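Local coordinates for surface protein VspA (Borrelia turicatae, PDB 1YJG), which is a variable surface lipoprotein of the outer membrane that probably helps the spirochaete evade host immunity through switching among vsp and vlp genes, at residues A[27-32]-A[47-51]; A[44-48]-A[104-110]. All coordinates share one frame; numbering follows the deposited sequence.

Contact 1: A[27-32]-A[47-51]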
# COMPACT_ATOMS: atom_id res chain seq x y z
N LEU A 27 -0.88 7.89 -2.74
CA LEU A 27 -0.16 8.86 -1.92
C LEU A 27 0.04 10.15 -2.70
O LEU A 27 0.05 11.25 -2.11
CB LEU A 27 1.21 8.31 -1.50
CG LEU A 27 1.22 7.07 -0.61
CD1 LEU A 27 2.66 6.68 -0.29
CD2 LEU A 27 0.43 7.28 0.69
N ALA A 28 0.21 10.02 -4.01
CA ALA A 28 0.39 11.17 -4.90
C ALA A 28 -0.88 12.01 -4.96
O ALA A 28 -0.81 13.20 -5.21
CB ALA A 28 0.80 10.72 -6.29
N LYS A 29 -2.04 11.39 -4.73
CA LYS A 29 -3.31 12.12 -4.73
C LYS A 29 -3.43 12.99 -3.46
O LYS A 29 -4.33 13.82 -3.36
CB LYS A 29 -4.50 11.15 -4.77
CG LYS A 29 -4.72 10.44 -6.09
CD LYS A 29 -5.69 9.28 -5.90
CE LYS A 29 -5.61 8.27 -7.05
NZ LYS A 29 -6.65 7.21 -6.92
N ALA A 30 -2.56 12.75 -2.48
CA ALA A 30 -2.55 13.50 -1.22
C ALA A 30 -1.58 14.68 -1.22
O ALA A 30 -1.50 15.42 -0.24
CB ALA A 30 -2.23 12.59 -0.07
N ILE A 31 -0.80 14.82 -2.29
CA ILE A 31 0.16 15.90 -2.39
C ILE A 31 -0.60 17.23 -2.38
O ILE A 31 -1.56 17.42 -3.12
CB ILE A 31 0.99 15.78 -3.69
CG1 ILE A 31 1.94 14.58 -3.61
CG2 ILE A 31 1.78 17.08 -3.96
CD1 ILE A 31 2.69 14.29 -4.93
N GLY A 32 -0.18 18.14 -1.51
CA GLY A 32 -0.80 19.45 -1.39
C GLY A 32 -2.24 19.35 -0.95
O GLY A 32 -3.09 20.10 -1.42
N ASN A 47 5.09 18.96 1.78
CA ASN A 47 4.95 17.54 1.46
C ASN A 47 6.06 16.58 1.90
O ASN A 47 5.92 15.37 1.71
CB ASN A 47 4.78 17.39 -0.06
CG ASN A 47 3.53 18.05 -0.56
OD1 ASN A 47 2.42 17.58 -0.30
ND2 ASN A 47 3.68 19.15 -1.29
N ALA A 48 7.14 17.08 2.50
CA ALA A 48 8.24 16.20 2.93
C ALA A 48 7.85 14.86 3.58
O ALA A 48 8.30 13.81 3.14
CB ALA A 48 9.20 16.95 3.84
N LYS A 49 7.02 14.91 4.63
CA LYS A 49 6.61 13.69 5.36
C LYS A 49 5.83 12.68 4.52
O LYS A 49 5.84 11.49 4.83
CB LYS A 49 5.85 14.04 6.64
CG LYS A 49 6.72 13.97 7.91
CD LYS A 49 7.91 14.91 7.81
CE LYS A 49 8.65 15.06 9.13
NZ LYS A 49 9.04 16.49 9.32
N LEU A 50 5.12 13.17 3.51
CA LEU A 50 4.35 12.30 2.62
C LEU A 50 5.37 11.55 1.75
O LEU A 50 5.21 10.35 1.50
CB LEU A 50 3.36 13.11 1.78
CG LEU A 50 2.62 12.36 0.67
CD1 LEU A 50 1.77 11.21 1.23
CD2 LEU A 50 1.77 13.33 -0.16
N ILE A 51 6.41 12.26 1.30
CA ILE A 51 7.44 11.62 0.49
C ILE A 51 8.17 10.59 1.37
O ILE A 51 8.58 9.55 0.88
CB ILE A 51 8.45 12.61 -0.12
CG1 ILE A 51 7.76 13.83 -0.73
CG2 ILE A 51 9.32 11.91 -1.19
CD1 ILE A 51 6.60 13.52 -1.66
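In this helical bundle, the turn that leaves helix 2-28 packs against the first turn of helix 48-69, with L50 reaching between L27, A30 and I31. Its CG stands anti to the backbone N (chi1 172°), which carries both methyls across to the other segment. CD2 does most of the touching: it rests 3.3 Å from the backbone O of L27 and 3.7 Å from CG1 of I31, whose side chain crosses that of L50 at about a right angle. CD1 lies against L27 as well, 3.8 Å from its O and 4.0 Å from its CB. A branched leucine suits this place because the fork lets CD2 fill the angle between L27 O, A30 and I31 while CD1 stays on L27. CB of A30 adds a methyl contact with L50 CD2 at 4.1 Å.

One polar bond accompanies this packing. OD1 of N47 accepts the backbone N-H of G32 at 2.9 Å, nearly straight (161°) and on a lone pair in the carbonyl plane, while CG2 of I31 lies 3.7 Å from the same OD1. An amide fits here because it accepts at OD1 and still donates from ND2 to V108 and D110. Positive phi at G32 suits glycine as the chain enters strand 33-36. Across the dimer, L27 packs on G53 of the second subunit. This is helix-end packing in a helical bundle: a type I turn from A28 to I31 follows helix 2-28 beside the start of helix 48-69, and the chain between them forms the hairpin of strands 33-36 and 39-42.

Contact 2: A[44-48]-A[104-110]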
# COMPACT_ATOMS: atom_id res chain seq x y z
N ALA A 44 -1.78 23.41 -0.18
CA ALA A 44 -0.45 23.30 -0.81
C ALA A 44 0.84 23.23 0.01
O ALA A 44 0.94 23.75 1.12
CB ALA A 44 -0.31 24.42 -1.86
N ASP A 45 1.82 22.58 -0.62
CA ASP A 45 3.18 22.37 -0.11
C ASP A 45 3.34 21.60 1.21
O ASP A 45 2.43 20.88 1.62
CB ASP A 45 3.90 23.71 -0.10
CG ASP A 45 3.66 24.51 -1.38
OD1 ASP A 45 3.44 23.90 -2.45
OD2 ASP A 45 3.64 25.75 -1.41
N LYS A 46 4.51 21.70 1.82
CA LYS A 46 4.82 21.02 3.08
C LYS A 46 4.63 19.49 2.91
O LYS A 46 4.11 18.82 3.81
CB LYS A 46 3.97 21.55 4.24
CG LYS A 46 3.85 23.08 4.31
CD LYS A 46 2.38 23.50 4.40
CE LYS A 46 2.22 25.02 4.51
NZ LYS A 46 1.81 25.45 5.88
N ASN A 47 5.09 18.96 1.78
CA ASN A 47 4.95 17.54 1.46
C ASN A 47 6.06 16.58 1.90
O ASN A 47 5.92 15.37 1.71
CB ASN A 47 4.78 17.39 -0.06
CG ASN A 47 3.53 18.05 -0.56
OD1 ASN A 47 2.42 17.58 -0.30
ND2 ASN A 47 3.68 19.15 -1.29
N ALA A 48 7.14 17.08 2.50
CA ALA A 48 8.24 16.20 2.93
C ALA A 48 7.85 14.86 3.58
O ALA A 48 8.30 13.81 3.14
CB ALA A 48 9.20 16.95 3.84
N GLY A 104 13.68 16.46 1.71
CA GLY A 104 13.65 16.43 3.16
C GLY A 104 13.56 17.79 3.82
O GLY A 104 13.61 17.87 5.04
N LYS A 105 13.41 18.84 3.03
CA LYS A 105 13.33 20.20 3.56
C LYS A 105 11.96 20.47 4.20
O LYS A 105 11.00 19.70 4.01
CB LYS A 105 13.66 21.26 2.50
CG LYS A 105 12.71 21.31 1.30
CD LYS A 105 12.69 22.71 0.65
CE LYS A 105 13.15 22.70 -0.81
NZ LYS A 105 12.22 23.47 -1.70
N ASP A 106 11.88 21.56 4.94
CA ASP A 106 10.66 21.95 5.64
C ASP A 106 9.47 22.32 4.76
O ASP A 106 8.33 22.24 5.20
CB ASP A 106 10.94 23.11 6.61
CG ASP A 106 10.88 22.69 8.06
OD1 ASP A 106 10.11 23.31 8.82
OD2 ASP A 106 11.55 21.74 8.53
N ASP A 107 9.71 22.73 3.52
CA ASP A 107 8.62 23.12 2.64
C ASP A 107 8.78 22.57 1.23
O ASP A 107 9.18 23.29 0.31
CB ASP A 107 8.51 24.65 2.61
CG ASP A 107 7.22 25.14 1.98
OD1 ASP A 107 7.16 26.33 1.59
OD2 ASP A 107 6.22 24.42 1.83
N VAL A 108 8.47 21.28 1.06
CA VAL A 108 8.57 20.64 -0.25
C VAL A 108 7.32 21.00 -1.02
O VAL A 108 6.22 20.54 -0.69
CB VAL A 108 8.69 19.11 -0.13
CG1 VAL A 108 8.73 18.47 -1.51
CG2 VAL A 108 9.92 18.73 0.68
N LYS A 109 7.49 21.84 -2.04
CA LYS A 109 6.38 22.29 -2.88
C LYS A 109 5.78 21.14 -3.69
O LYS A 109 6.47 20.16 -4.01
CB LYS A 109 6.81 23.45 -3.79
CG LYS A 109 6.92 24.80 -3.06
CD LYS A 109 6.94 26.01 -4.00
CE LYS A 109 5.55 26.36 -4.56
NZ LYS A 109 4.67 27.05 -3.56
N ASP A 110 4.50 21.29 -4.03
CA ASP A 110 3.72 20.31 -4.78
C ASP A 110 4.41 19.77 -6.04
O ASP A 110 4.44 18.56 -6.25
CB ASP A 110 2.35 20.90 -5.16
CG ASP A 110 1.40 21.01 -3.96
OD1 ASP A 110 1.75 20.51 -2.86
OD2 ASP A 110 0.29 21.58 -4.02
O HOH W 1 4.78 26.89 0.64
O HOH W 2 7.81 19.76 3.97
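Backbone and side-chain hydrogen bonds tie D45 and N47 to V108 and D110. D45 N donates to D110 OD1, meeting it from above the carboxylate plane, and D110 N returns a bond to D45 OD1 at 3.2 Å, so each aspartate receives the other's N-H. ND2 of N47 also donates to D110 OD1, at 2.8 Å, on the anti lone pair of that oxygen. V108 O is also held twice, by N47 N at 3.1 Å and by ND2. K46 N adds a more bent bond (137°) to D107 OD2.

Among the charged groups, K109 lies alongside D45, bent at chi3 and chi4, which brings NZ into a salt bridge 2.7 Å from D45 OD2. The lysine probably offsets part of the charge on D45, which lies near both D107 and D110. K46 NZ has its salt bridge with D106 of the second subunit.

Two waters add bridges: one donates to both D45 OD2 and D107 OD1, the other joins A48 N to K105 O.

The apolar pair is A48 CB and V108 CG2, 3.7 Å apart; alanine's small size also admits K105 O at 3.3 Å from CB.

The contact thus fastens the loop between strand 39-42 and helix 48-69 to the one between helices 100-103 and 110-117, with K109 as N-cap of the latter helix.

In the fold
Both contacts lie toward the same end of the bundle, their centres about 8 Å apart, and they share N47 and A48 at the entry to helix 48-69. Contact 1 is buried and mainly apolar, joining the exit of helix 2-28 to that helix start; contact 2 is partly exposed and mainly polar, joining two loops through charges, backbone bonds and waters. N47 links them, its two amide atoms facing different segments. They also touch directly, since CG2 of I31 packs 3.6 Å from OD1 of D110, and I31 reaches helix 110-117. Both border the second subunit, with K49 bridging to D43 of that chain.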